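Histidine acid phosphatase (Bifidobacterium longum subsp. infantis, PDB 6RXD) probably removes phosphate groups from inositol polyphosphates such as phytate, and from 2,3-bisphosphoglycerate, as a histidine acid phytase. Local coordinates at residues A[28-33]-A[449-454]; A[34-39]-A[119-124]; A[113-118]-A[152-157]; A[125-130]-A[160-165]. One frame throughout, in Å; residues are numbered along the deposited sequence.

Contact 1: A[28-33]-A[449-454]; sequences SKAPKG and DVYARK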
loop_
_atom_site.group_PDB
_atom_site.type_symbol
_atom_site.label_atom_id
_atom_site.label_comp_id
_atom_site.label_asym_id
_atom_site.label_seq_id
_atom_site.Cartn_x
_atom_site.Cartn_y
_atom_site.Cartn_z
ATOM N N SER A 28 -10.617 -3.507 -22.636
ATOM C CA SER A 28 -10.462 -3.741 -24.071
ATOM C C SER A 28 -10.254 -5.217 -24.415
ATOM O O SER A 28 -9.633 -5.969 -23.649
ATOM C CB SER A 28 -9.332 -2.888 -24.645
ATOM O OG SER A 28 -8.065 -3.405 -24.274
ATOM N N LYS A 29 -10.791 -5.636 -25.561
ATOM C CA LYS A 29 -10.555 -6.979 -26.076
ATOM C C LYS A 29 -9.221 -7.031 -26.823
ATOM O O LYS A 29 -8.845 -6.086 -27.511
ATOM C CB LYS A 29 -11.682 -7.392 -27.029
ATOM C CG LYS A 29 -13.085 -7.214 -26.452
ATOM C CD LYS A 29 -13.223 -7.903 -25.102
ATOM C CE LYS A 29 -14.667 -7.898 -24.613
ATOM N NZ LYS A 29 -14.775 -8.501 -23.253
ATOM N N ALA A 30 -8.514 -8.144 -26.694
ATOM C CA ALA A 30 -7.287 -8.339 -27.449
ATOM C C ALA A 30 -7.620 -8.385 -28.935
ATOM O O ALA A 30 -8.744 -8.751 -29.311
ATOM C CB ALA A 30 -6.597 -9.623 -27.009
ATOM N N PRO A 31 -6.656 -8.004 -29.787
ATOM C CA PRO A 31 -6.894 -8.026 -31.233
ATOM C C PRO A 31 -7.259 -9.416 -31.748
ATOM O O PRO A 31 -6.912 -10.437 -31.137
ATOM C CB PRO A 31 -5.557 -7.566 -31.828
ATOM C CG PRO A 31 -4.562 -7.655 -30.709
ATOM C CD PRO A 31 -5.336 -7.442 -29.452
ATOM N N LYS A 32 -7.981 -9.438 -32.865
ATOM C CA LYS A 32 -8.447 -10.671 -33.490
ATOM C C LYS A 32 -7.354 -11.733 -33.597
ATOM O O LYS A 32 -6.243 -11.448 -34.033
ATOM C CB LYS A 32 -9.007 -10.360 -34.885
ATOM C CG LYS A 32 -9.479 -11.578 -35.661
ATOM C CD LYS A 32 -10.104 -11.171 -36.990
ATOM C CE LYS A 32 -10.849 -12.338 -37.620
ATOM N NZ LYS A 32 -11.820 -12.936 -36.656
ATOM N N GLY A 33 -7.674 -12.954 -33.185
ATOM C CA GLY A 33 -6.744 -14.064 -33.311
ATOM C C GLY A 33 -5.943 -14.346 -32.055
ATOM O O GLY A 33 -5.268 -15.374 -31.962
ATOM N N ASP A 449 -2.292 -8.867 -18.166
ATOM C CA ASP A 449 -2.862 -9.988 -18.913
ATOM C C ASP A 449 -2.026 -10.243 -20.155
ATOM O O ASP A 449 -1.615 -9.297 -20.824
ATOM C CB ASP A 449 -4.292 -9.671 -19.347
ATOM C CG ASP A 449 -5.218 -9.436 -18.177
ATOM O OD1 ASP A 449 -5.031 -10.076 -17.127
ATOM O OD2 ASP A 449 -6.132 -8.597 -18.302
ATOM N N VAL A 450 -1.793 -11.518 -20.473
ATOM C CA VAL A 450 -0.970 -11.862 -21.625
ATOM C C VAL A 450 -1.733 -12.786 -22.553
ATOM O O VAL A 450 -2.254 -13.818 -22.124
ATOM C CB VAL A 450 0.346 -12.553 -21.199
ATOM C CG1 VAL A 450 1.239 -12.816 -22.417
ATOM C CG2 VAL A 450 1.082 -11.703 -20.178
ATOM N N TYR A 451 -1.811 -12.401 -23.821
ATOM C CA TYR A 451 -2.501 -13.200 -24.822
ATOM C C TYR A 451 -1.514 -13.590 -25.916
ATOM O O TYR A 451 -0.444 -12.987 -26.046
ATOM C CB TYR A 451 -3.642 -12.397 -25.450
ATOM C CG TYR A 451 -4.931 -12.281 -24.652
ATOM C CD1 TYR A 451 -6.155 -12.494 -25.268
ATOM C CD2 TYR A 451 -4.932 -11.945 -23.303
ATOM C CE1 TYR A 451 -7.345 -12.363 -24.573
ATOM C CE2 TYR A 451 -6.130 -11.817 -22.596
ATOM C CZ TYR A 451 -7.322 -12.025 -23.238
ATOM O OH TYR A 451 -8.511 -11.899 -22.551
ATOM N N ALA A 452 -1.865 -14.599 -26.709
ATOM C CA ALA A 452 -0.984 -15.025 -27.793
ATOM C C ALA A 452 -1.802 -15.465 -28.983
ATOM O O ALA A 452 -2.940 -15.919 -28.830
ATOM C CB ALA A 452 -0.065 -16.162 -27.333
ATOM N N ARG A 453 -1.223 -15.312 -30.168
ATOM C CA ARG A 453 -1.815 -15.857 -31.379
ATOM C C ARG A 453 -1.106 -17.173 -31.679
ATOM O O ARG A 453 0.133 -17.230 -31.696
ATOM C CB ARG A 453 -1.645 -14.873 -32.538
ATOM C CG ARG A 453 -2.130 -15.405 -33.870
ATOM C CD ARG A 453 -1.978 -14.373 -34.966
ATOM N NE ARG A 453 -2.493 -14.866 -36.245
ATOM C CZ ARG A 453 -2.474 -14.164 -37.373
ATOM N NH1 ARG A 453 -1.956 -12.943 -37.389
ATOM N NH2 ARG A 453 -2.964 -14.691 -38.491
ATOM N N LYS A 454 -1.888 -18.231 -31.904
ATOM C CA LYS A 454 -1.343 -19.573 -32.092
ATOM C C LYS A 454 -0.687 -19.804 -33.452
ATOM O O LYS A 454 -1.047 -19.177 -34.449
ATOM C CB LYS A 454 -2.442 -20.620 -31.887
ATOM C CG LYS A 454 -2.546 -21.148 -30.470
ATOM C CD LYS A 454 -3.706 -22.131 -30.331
ATOM C CE LYS A 454 -3.612 -22.916 -29.030
ATOM N NZ LYS A 454 -2.401 -23.777 -29.016
HETATM O O HOH W 1 -9.719 -10.003 -24.581
HETATM O O HOH W 2 -4.661 -18.031 -31.955
#

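Contact 2: A[34-39]-A[119-124]; sequences YGPIYT and NRSLFD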
loop_
_atom_site.group_PDB
_atom_site.type_symbol
_atom_site.label_atom_id
_atom_site.label_comp_id
_atom_site.label_asym_id
_atom_site.label_seq_id
_atom_site.Cartn_x
_atom_site.Cartn_y
_atom_site.Cartn_z
ATOM N N TYR A 34 -6.004 -13.431 -31.090
ATOM C CA TYR A 34 -5.246 -13.588 -29.845
ATOM C C TYR A 34 -6.119 -14.128 -28.713
ATOM O O TYR A 34 -7.234 -13.653 -28.503
ATOM C CB TYR A 34 -4.585 -12.252 -29.451
ATOM C CG TYR A 34 -3.448 -11.858 -30.376
ATOM C CD1 TYR A 34 -2.125 -11.999 -29.976
ATOM C CD2 TYR A 34 -3.701 -11.368 -31.656
ATOM C CE1 TYR A 34 -1.072 -11.648 -30.816
ATOM C CE2 TYR A 34 -2.647 -11.015 -32.510
ATOM C CZ TYR A 34 -1.344 -11.171 -32.086
ATOM O OH TYR A 34 -0.298 -10.831 -32.925
ATOM N N GLY A 35 -5.603 -15.127 -27.997
ATOM C CA GLY A 35 -6.304 -15.731 -26.874
ATOM C C GLY A 35 -5.432 -15.712 -25.630
ATOM O O GLY A 35 -4.206 -15.607 -25.728
ATOM N N PRO A 36 -6.058 -15.819 -24.451
ATOM C CA PRO A 36 -5.336 -15.667 -23.181
ATOM C C PRO A 36 -4.369 -16.818 -22.903
ATOM O O PRO A 36 -4.728 -17.980 -23.122
ATOM C CB PRO A 36 -6.464 -15.685 -22.145
ATOM C CG PRO A 36 -7.566 -16.482 -22.801
ATOM C CD PRO A 36 -7.498 -16.080 -24.247
ATOM N N ILE A 37 -3.161 -16.507 -22.429
ATOM C CA ILE A 37 -2.224 -17.553 -21.994
ATOM C C ILE A 37 -1.683 -17.374 -20.565
ATOM O O ILE A 37 -1.156 -18.317 -19.983
ATOM C CB ILE A 37 -1.022 -17.705 -22.941
ATOM C CG1 ILE A 37 -0.254 -16.384 -23.059
ATOM C CG2 ILE A 37 -1.476 -18.191 -24.320
ATOM C CD1 ILE A 37 1.157 -16.558 -23.626
ATOM N N TYR A 38 -1.788 -16.173 -20.000
ATOM C CA TYR A 38 -1.186 -15.932 -18.694
ATOM C C TYR A 38 -1.778 -14.687 -18.058
ATOM O O TYR A 38 -2.202 -13.769 -18.761
ATOM C CB TYR A 38 0.342 -15.780 -18.852
ATOM C CG TYR A 38 1.097 -15.615 -17.548
ATOM C CD1 TYR A 38 1.263 -16.690 -16.671
ATOM C CD2 TYR A 38 1.657 -14.387 -17.199
ATOM C CE1 TYR A 38 1.954 -16.535 -15.465
ATOM C CE2 TYR A 38 2.351 -14.228 -16.011
ATOM C CZ TYR A 38 2.489 -15.291 -15.149
ATOM O OH TYR A 38 3.180 -15.102 -13.963
ATOM N N THR A 39 -1.817 -14.653 -16.732
ATOM C CA THR A 39 -2.097 -13.394 -16.046
ATOM C C THR A 39 -1.275 -13.311 -14.770
ATOM O O THR A 39 -0.843 -14.333 -14.249
ATOM C CB THR A 39 -3.597 -13.229 -15.739
ATOM O OG1 THR A 39 -3.846 -11.898 -15.259
ATOM C CG2 THR A 39 -4.068 -14.253 -14.696
ATOM N N ASN A 119 -10.612 -13.155 -16.444
ATOM C CA ASN A 119 -9.887 -14.166 -17.193
ATOM C C ASN A 119 -10.556 -15.513 -17.110
ATOM O O ASN A 119 -9.889 -16.537 -16.999
ATOM C CB ASN A 119 -8.434 -14.271 -16.734
ATOM C CG ASN A 119 -7.544 -13.256 -17.418
ATOM O OD1 ASN A 119 -7.371 -13.285 -18.640
ATOM N ND2 ASN A 119 -6.979 -12.358 -16.639
ATOM N N ARG A 120 -11.879 -15.495 -17.182
ATOM C CA ARG A 120 -12.671 -16.714 -17.126
ATOM C C ARG A 120 -12.218 -17.738 -18.168
ATOM O O ARG A 120 -12.077 -18.924 -17.858
ATOM C CB ARG A 120 -14.157 -16.373 -17.300
ATOM C CG ARG A 120 -15.065 -17.578 -17.337
ATOM C CD ARG A 120 -16.518 -17.166 -17.538
ATOM N NE ARG A 120 -16.982 -16.290 -16.466
ATOM C CZ ARG A 120 -17.565 -16.716 -15.347
ATOM N NH1 ARG A 120 -17.761 -18.014 -15.141
ATOM N NH2 ARG A 120 -17.950 -15.842 -14.428
ATOM N N SER A 121 -11.959 -17.289 -19.395
ATOM C CA SER A 121 -11.550 -18.225 -20.440
ATOM C C SER A 121 -10.220 -18.893 -20.093
ATOM O O SER A 121 -10.088 -20.115 -20.191
ATOM C CB SER A 121 -11.452 -17.528 -21.793
ATOM O OG SER A 121 -11.098 -18.467 -22.787
ATOM N N LEU A 122 -9.246 -18.091 -19.671
ATOM C CA LEU A 122 -7.942 -18.615 -19.264
ATOM C C LEU A 122 -8.057 -19.679 -18.183
ATOM O O LEU A 122 -7.454 -20.753 -18.269
ATOM C CB LEU A 122 -7.049 -17.480 -18.751
ATOM C CG LEU A 122 -5.661 -17.887 -18.234
ATOM C CD1 LEU A 122 -4.773 -18.378 -19.370
ATOM C CD2 LEU A 122 -4.988 -16.733 -17.490
ATOM N N PHE A 123 -8.837 -19.383 -17.153
ATOM C CA PHE A 123 -8.904 -20.281 -16.015
ATOM C C PHE A 123 -9.783 -21.495 -16.253
ATOM O O PHE A 123 -9.508 -22.559 -15.710
ATOM C CB PHE A 123 -9.296 -19.520 -14.754
ATOM C CG PHE A 123 -8.209 -18.596 -14.269
ATOM C CD1 PHE A 123 -6.976 -19.111 -13.878
ATOM C CD2 PHE A 123 -8.409 -17.225 -14.225
ATOM C CE1 PHE A 123 -5.955 -18.262 -13.441
ATOM C CE2 PHE A 123 -7.395 -16.374 -13.797
ATOM C CZ PHE A 123 -6.169 -16.899 -13.400
ATOM N N ASP A 124 -10.825 -21.352 -17.066
ATOM C CA ASP A 124 -11.610 -22.527 -17.452
ATOM C C ASP A 124 -10.785 -23.491 -18.302
ATOM O O ASP A 124 -10.936 -24.707 -18.187
ATOM C CB ASP A 124 -12.910 -22.135 -18.165
ATOM C CG ASP A 124 -13.878 -21.407 -17.253
ATOM O OD1 ASP A 124 -13.611 -21.327 -16.033
ATOM O OD2 ASP A 124 -14.917 -20.921 -17.752
HETATM O O HOH W 3 -4.740 -13.312 -19.798
#

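Contact 3: A[113-118]-A[152-157]; sequences ERAYQR and KGFNEA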
loop_
_atom_site.group_PDB
_atom_site.type_symbol
_atom_site.label_atom_id
_atom_site.label_comp_id
_atom_site.label_asym_id
_atom_site.label_seq_id
_atom_site.Cartn_x
_atom_site.Cartn_y
_atom_site.Cartn_z
ATOM N N GLU A 113 -12.259 -12.270 -6.782
ATOM C CA GLU A 113 -13.449 -12.572 -7.588
ATOM C C GLU A 113 -13.286 -12.043 -9.004
ATOM O O GLU A 113 -13.524 -12.754 -9.982
ATOM C CB GLU A 113 -14.695 -11.882 -7.032
ATOM C CG GLU A 113 -15.221 -12.314 -5.700
ATOM C CD GLU A 113 -16.548 -11.626 -5.402
ATOM O OE1 GLU A 113 -16.584 -10.375 -5.380
ATOM O OE2 GLU A 113 -17.559 -12.336 -5.224
ATOM N N ARG A 114 -12.908 -10.770 -9.116
ATOM C CA ARG A 114 -12.829 -10.131 -10.424
ATOM C C ARG A 114 -11.622 -10.596 -11.241
ATOM O O ARG A 114 -11.637 -10.528 -12.471
ATOM C CB ARG A 114 -12.838 -8.601 -10.278
ATOM C CG ARG A 114 -14.115 -8.076 -9.630
ATOM C CD ARG A 114 -14.162 -6.553 -9.599
ATOM N NE ARG A 114 -13.106 -5.994 -8.750
ATOM C CZ ARG A 114 -13.237 -5.771 -7.443
ATOM N NH1 ARG A 114 -14.376 -6.050 -6.820
ATOM N NH2 ARG A 114 -12.229 -5.269 -6.750
ATOM N N ALA A 115 -10.579 -11.076 -10.568
ATOM C CA ALA A 115 -9.450 -11.657 -11.285
ATOM C C ALA A 115 -9.889 -12.917 -12.036
ATOM O O ALA A 115 -9.515 -13.122 -13.197
ATOM C CB ALA A 115 -8.280 -11.956 -10.340
ATOM N N TYR A 116 -10.690 -13.759 -11.393
ATOM C CA TYR A 116 -11.208 -14.918 -12.112
ATOM C C TYR A 116 -12.123 -14.474 -13.247
ATOM O O TYR A 116 -12.014 -14.964 -14.376
ATOM C CB TYR A 116 -11.969 -15.888 -11.196
ATOM C CG TYR A 116 -12.728 -16.899 -12.016
ATOM C CD1 TYR A 116 -12.054 -17.896 -12.716
ATOM C CD2 TYR A 116 -14.109 -16.829 -12.139
ATOM C CE1 TYR A 116 -12.746 -18.821 -13.509
ATOM C CE2 TYR A 116 -14.806 -17.751 -12.924
ATOM C CZ TYR A 116 -14.116 -18.735 -13.599
ATOM O OH TYR A 116 -14.803 -19.636 -14.376
ATOM N N GLN A 117 -13.027 -13.551 -12.936
ATOM C CA GLN A 117 -14.058 -13.140 -13.881
ATOM C C GLN A 117 -13.475 -12.535 -15.153
ATOM O O GLN A 117 -13.940 -12.835 -16.260
ATOM C CB GLN A 117 -15.046 -12.185 -13.204
ATOM C CG GLN A 117 -15.945 -12.901 -12.204
ATOM C CD GLN A 117 -16.750 -11.972 -11.324
ATOM O OE1 GLN A 117 -16.507 -10.768 -11.280
ATOM N NE2 GLN A 117 -17.716 -12.536 -10.600
ATOM N N ARG A 118 -12.440 -11.713 -15.000
ATOM C CA ARG A 118 -11.812 -11.074 -16.153
ATOM C C ARG A 118 -11.117 -12.087 -17.051
ATOM O O ARG A 118 -11.033 -11.902 -18.269
ATOM C CB ARG A 118 -10.811 -10.001 -15.717
ATOM C CG ARG A 118 -10.309 -9.150 -16.882
ATOM C CD ARG A 118 -9.424 -8.019 -16.390
ATOM N NE ARG A 118 -8.050 -8.456 -16.129
ATOM C CZ ARG A 118 -7.534 -8.638 -14.918
ATOM N NH1 ARG A 118 -8.268 -8.435 -13.830
ATOM N NH2 ARG A 118 -6.272 -9.025 -14.792
ATOM N N LYS A 152 -9.891 -16.917 -1.449
ATOM C CA LYS A 152 -11.280 -17.244 -1.153
ATOM C C LYS A 152 -12.246 -16.657 -2.176
ATOM O O LYS A 152 -13.150 -17.342 -2.648
ATOM C CB LYS A 152 -11.639 -16.751 0.243
ATOM C CG LYS A 152 -13.040 -17.091 0.688
ATOM C CD LYS A 152 -13.223 -16.700 2.142
ATOM C CE LYS A 152 -11.985 -17.068 2.952
ATOM N NZ LYS A 152 -12.146 -16.797 4.407
ATOM N N GLY A 153 -12.048 -15.386 -2.519
ATOM C CA GLY A 153 -12.881 -14.735 -3.510
ATOM C C GLY A 153 -12.735 -15.362 -4.883
ATOM O O GLY A 153 -13.726 -15.559 -5.584
ATOM N N PHE A 154 -11.499 -15.657 -5.269
ATOM C CA PHE A 154 -11.225 -16.283 -6.553
ATOM C C PHE A 154 -11.921 -17.636 -6.629
ATOM O O PHE A 154 -12.548 -17.976 -7.642
ATOM C CB PHE A 154 -9.709 -16.455 -6.719
ATOM C CG PHE A 154 -9.285 -16.977 -8.070
ATOM C CD1 PHE A 154 -8.826 -16.104 -9.048
ATOM C CD2 PHE A 154 -9.305 -18.343 -8.345
ATOM C CE1 PHE A 154 -8.418 -16.573 -10.282
ATOM C CE2 PHE A 154 -8.900 -18.821 -9.586
ATOM C CZ PHE A 154 -8.454 -17.932 -10.553
ATOM N N ASN A 155 -11.802 -18.418 -5.563
ATOM C CA ASN A 155 -12.402 -19.747 -5.547
ATOM C C ASN A 155 -13.929 -19.728 -5.526
ATOM O O ASN A 155 -14.562 -20.586 -6.139
ATOM C CB ASN A 155 -11.869 -20.571 -4.374
ATOM C CG ASN A 155 -10.437 -21.014 -4.580
ATOM O OD1 ASN A 155 -9.967 -21.130 -5.715
ATOM N ND2 ASN A 155 -9.732 -21.273 -3.480
ATOM N N GLU A 156 -14.519 -18.762 -4.825
ATOM C CA GLU A 156 -15.972 -18.627 -4.817
ATOM C C GLU A 156 -16.471 -18.281 -6.219
ATOM O O GLU A 156 -17.451 -18.852 -6.697
ATOM C CB GLU A 156 -16.419 -17.564 -3.801
ATOM C CG GLU A 156 -17.886 -17.662 -3.368
ATOM C CD GLU A 156 -18.855 -17.014 -4.345
ATOM O OE1 GLU A 156 -18.401 -16.282 -5.248
ATOM O OE2 GLU A 156 -20.078 -17.228 -4.205
ATOM N N ALA A 157 -15.786 -17.354 -6.884
ATOM C CA ALA A 157 -16.200 -16.922 -8.215
ATOM C C ALA A 157 -16.112 -18.045 -9.253
ATOM O O ALA A 157 -16.855 -18.055 -10.231
ATOM C CB ALA A 157 -15.372 -15.713 -8.665
HETATM O O HOH W 4 -18.246 -15.778 -11.146
#

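Contact 4: A[125-130]-A[160-165]; sequences QAAADG and GRLIGN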
loop_
_atom_site.group_PDB
_atom_site.type_symbol
_atom_site.label_atom_id
_atom_site.label_comp_id
_atom_site.label_asym_id
_atom_site.label_seq_id
_atom_site.Cartn_x
_atom_site.Cartn_y
_atom_site.Cartn_z
ATOM N N GLN A 125 -9.911 -22.960 -19.155
ATOM C CA GLN A 125 -9.001 -23.803 -19.923
ATOM C C GLN A 125 -8.008 -24.489 -18.995
ATOM O O GLN A 125 -7.715 -25.672 -19.150
ATOM C CB GLN A 125 -8.236 -22.976 -20.957
ATOM C CG GLN A 125 -9.094 -22.387 -22.055
ATOM C CD GLN A 125 -8.260 -21.692 -23.114
ATOM O OE1 GLN A 125 -8.406 -20.491 -23.351
ATOM N NE2 GLN A 125 -7.372 -22.446 -23.752
ATOM N N ALA A 126 -7.499 -23.737 -18.023
ATOM C CA ALA A 126 -6.543 -24.267 -17.051
ATOM C C ALA A 126 -7.142 -25.411 -16.251
ATOM O O ALA A 126 -6.472 -26.408 -15.991
ATOM C CB ALA A 126 -6.085 -23.167 -16.109
ATOM N N ALA A 127 -8.402 -25.255 -15.849
ATOM C CA ALA A 127 -9.108 -26.308 -15.117
ATOM C C ALA A 127 -9.184 -27.587 -15.938
ATOM O O ALA A 127 -9.159 -28.685 -15.390
ATOM C CB ALA A 127 -10.499 -25.855 -14.729
ATOM N N ALA A 128 -9.275 -27.442 -17.254
ATOM C CA ALA A 128 -9.378 -28.609 -18.137
ATOM C C ALA A 128 -8.013 -29.185 -18.545
ATOM O O ALA A 128 -7.887 -30.391 -18.798
ATOM C CB ALA A 128 -10.193 -28.251 -19.370
ATOM N N ASP A 129 -7.000 -28.324 -18.625
ATOM C CA ASP A 129 -5.705 -28.692 -19.212
ATOM C C ASP A 129 -4.580 -28.846 -18.194
ATOM O O ASP A 129 -3.446 -29.145 -18.562
ATOM C CB ASP A 129 -5.277 -27.677 -20.282
ATOM C CG ASP A 129 -6.103 -27.776 -21.543
ATOM O OD1 ASP A 129 -6.087 -26.823 -22.355
ATOM O OD2 ASP A 129 -6.769 -28.817 -21.717
ATOM N N GLY A 130 -4.891 -28.631 -16.920
ATOM C CA GLY A 130 -3.904 -28.802 -15.871
ATOM C C GLY A 130 -3.044 -27.580 -15.598
ATOM O O GLY A 130 -1.967 -27.694 -15.017
ATOM N N GLY A 160 -14.935 -23.258 -7.022
ATOM C CA GLY A 160 -13.982 -24.239 -6.531
ATOM C C GLY A 160 -13.251 -25.043 -7.595
ATOM O O GLY A 160 -12.474 -25.944 -7.270
ATOM N N ARG A 161 -13.476 -24.712 -8.863
ATOM C CA ARG A 161 -12.951 -25.519 -9.965
ATOM C C ARG A 161 -11.445 -25.379 -10.194
ATOM O O ARG A 161 -10.871 -26.119 -11.009
ATOM C CB ARG A 161 -13.733 -25.246 -11.260
ATOM C CG ARG A 161 -15.176 -25.776 -11.219
ATOM C CD ARG A 161 -15.991 -25.391 -12.455
ATOM N NE ARG A 161 -16.321 -23.965 -12.476
ATOM C CZ ARG A 161 -15.723 -23.069 -13.253
ATOM N NH1 ARG A 161 -14.772 -23.450 -14.097
ATOM N NH2 ARG A 161 -16.080 -21.792 -13.192
ATOM N N LEU A 162 -10.809 -24.439 -9.489
ATOM C CA LEU A 162 -9.356 -24.254 -9.595
ATOM C C LEU A 162 -8.609 -24.623 -8.312
ATOM O O LEU A 162 -7.388 -24.481 -8.242
ATOM C CB LEU A 162 -8.991 -22.820 -10.018
ATOM C CG LEU A 162 -9.105 -22.448 -11.500
ATOM C CD1 LEU A 162 -8.275 -23.388 -12.363
ATOM C CD2 LEU A 162 -10.551 -22.436 -11.956
ATOM N N ILE A 163 -9.332 -25.118 -7.312
ATOM C CA ILE A 163 -8.714 -25.519 -6.052
ATOM C C ILE A 163 -7.631 -26.596 -6.241
ATOM O O ILE A 163 -6.585 -26.560 -5.591
ATOM C CB ILE A 163 -9.789 -25.987 -5.049
ATOM C CG1 ILE A 163 -10.579 -24.782 -4.526
ATOM C CG2 ILE A 163 -9.171 -26.771 -3.896
ATOM C CD1 ILE A 163 -11.822 -25.169 -3.734
ATOM N N GLY A 164 -7.862 -27.533 -7.151
ATOM C CA GLY A 164 -6.884 -28.578 -7.415
ATOM C C GLY A 164 -5.769 -28.118 -8.340
ATOM O O GLY A 164 -4.869 -28.895 -8.657
ATOM N N ASN A 165 -5.827 -26.857 -8.771
ATOM C CA ASN A 165 -4.835 -26.307 -9.704
ATOM C C ASN A 165 -3.835 -25.348 -9.060
ATOM O O ASN A 165 -3.242 -24.533 -9.748
ATOM C CB ASN A 165 -5.533 -25.553 -10.845
ATOM C CG ASN A 165 -6.340 -26.463 -11.749
ATOM O OD1 ASN A 165 -7.414 -26.932 -11.375
ATOM N ND2 ASN A 165 -5.842 -26.691 -12.954
#

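Contact 1: A[28-33]-A[449-454]
The methyl group of A30 meets the CD1-CE1 bond of the Y451 ring obliquely, its CB 3.4 Å from Y451 CD1 and 3.7 Å from Y451 CE1. Y451 is placed for this by its first torsion, which sets CG anti to the carbonyl carbon and beside the backbone N (chi1 -79°). W492 also touches A30, and its ring meets that of Y451 edge-to-face. No direct hydrogen bond joins the two segments. A water accepts from A30 N and gives a weak bond of 3.0 Å to Y451 OH. Further on, G33 turns its carbonyl towards strand 449-453: G33 O is 3.5 Å from R453 CA in a CA-H...O contact, and 3.7 Å from both CB and CG of R453. The R453 side chain is extended, with CG anti to the backbone N (chi1 175°). A second water donates to G33 O at 2.7 Å and accepts from K454 N at 2.8 Å. With phi at 97°, G33 makes the bend into the next strand. The loop runs alongside strand 445-453 in nearly the same direction, then turns back as strand 34-44, its antiparallel neighbour in the sheet of the histidine phosphatase domain.

Contact 2: A[34-39]-A[119-124]
L122 pushes its two methyls against the backbone of strand 34-39, CD1 lying 3.5 Å from I37 C, while its CB packs 3.9 Å from P36 CB. Its CD2 meets T39 CG2 at 3.8 Å, and T39 CG2 in turn reaches F123 CZ at 3.6 Å, the T39 and F123 side chains crossing at about a right angle. L122 gets there with CG anti to the backbone N (chi1 178°). Here the strand is irregular: I37 and Y38 both face V450 on strand 445-453, a classic beta bulge, and helix 120-124 crosses the strand at -67° as one of the helices packed on the central sheet of the phosphatase fold. N119 ND2 and T39 OG1 both bond to D449 OD1, which ties these two side chains together from outside the pair. Between the segments a water lies 2.8 Å from Y38 O and 2.9 Å from N119 OD1, though it cannot donate to every acceptor around it. The packing is looser towards the exposed S121, where P36 CG stands 4.1 Å from S121 OG.

Contact 3: A[113-118]-A[152-157]
Two helices, 102-118 and 141-157, cross here near their C-terminal ends, the short segments at -44°, with Y116 and F154 as the aromatic core of a partly buried interface. Y116 holds CG anti to the backbone N (chi1 168°), and its CB lies over the F154 ring face in a CH-pi contact, 4.0 Å from the centroid. The Y116 ring turns its edge to the same ring, a T-shaped pair with planes at 76°, and the Y116 hydroxyl is hydrogen-bonded to D124. F154 also packs on I133 and Y135 of strand 132-137, joining both helices to the sheet of the phosphatase fold; helix 141-157 links the parallel strands 132-137 and 181-183 in a beta-alpha-beta unit. The backbones come closest at E113 and F154, CA to CA 4.4 Å; beside them E113 CG is 3.6 Å from O of G153, which has no side chain. A157 CB lies 3.7 Å from E113 O, and Y116 CE2 3.4 Å from A157 O. Towards solvent, E113 OE2 is 4.0 Å from E156 OE1, a like-charge proximity that might raise the proton affinity of one carboxylate. A water between Q117 and A157 donates to A157 O and accepts weakly from Q117 NE2.

Contact 4: A[125-130]-A[160-165]
A126 O, near the end of helix 120-129, receives two weak backbone bonds, from G130 N at 2.9 Å and from D129 N at 3.3 Å, and N165 ND2 lies 3.1 Å from it across the contact. The clear partner of N165 ND2 is G131 O, just past the helix, so the amide sits against the last turn and the start of the exit together. N165 CG is anti to the carbonyl carbon and beside the backbone N (chi1 -67°). The N165 backbone pairs with I133, at the start of strand 132-137, which the helix feeds through G130; this first residue beyond the helix has phi 87°. Segment 160-165 is the other half of the local topology: it follows helix 141-157 on the way to strand 181-183, the parallel neighbour of strand 132-137, and thus belongs to a beta-alpha-beta unit of the phosphatase fold. It starts with a type I turn from G160 to I163. Apolar contact comes from L162, whose CD1 approaches A127 N (4.0 Å) and the methyls of A126 and A127, A127 CB being 4.1 Å from that carbon. F154 touches L162 too. A127 CB also sits 3.7 Å from R161 O. The guanidinium of R161 bonds through NH1 to D124 in a salt bridge and through NH2 to the hydroxyl of Y116, linking the turn to helices 120-129 and 102-118.

Overall arrangement
From the N terminus, residues 28-33 open the longest loop, which contact 1 closes at strand 445-453 some 416 residues later; the other three contacts nest inside it. Strand 34-44 follows at once, and contact 2 returns helix 120-129 to it, so contacts 1 and 2 share adjoining strands of one sheet. Before that loop closes, 113-118 opens contact 3, which crosses contact 2 and closes at 152-157. Contact 4 opens at 125-130, after contact 2 has closed, and crosses contact 3 before ending at 160-165. Together they tie strands 34-44 and 445-453 of the sheet to helices 102-118, 120-129 and 141-157 and the loop towards strand 181-183. R118 of contact 3 reaches D449 of contact 1 by a salt bridge.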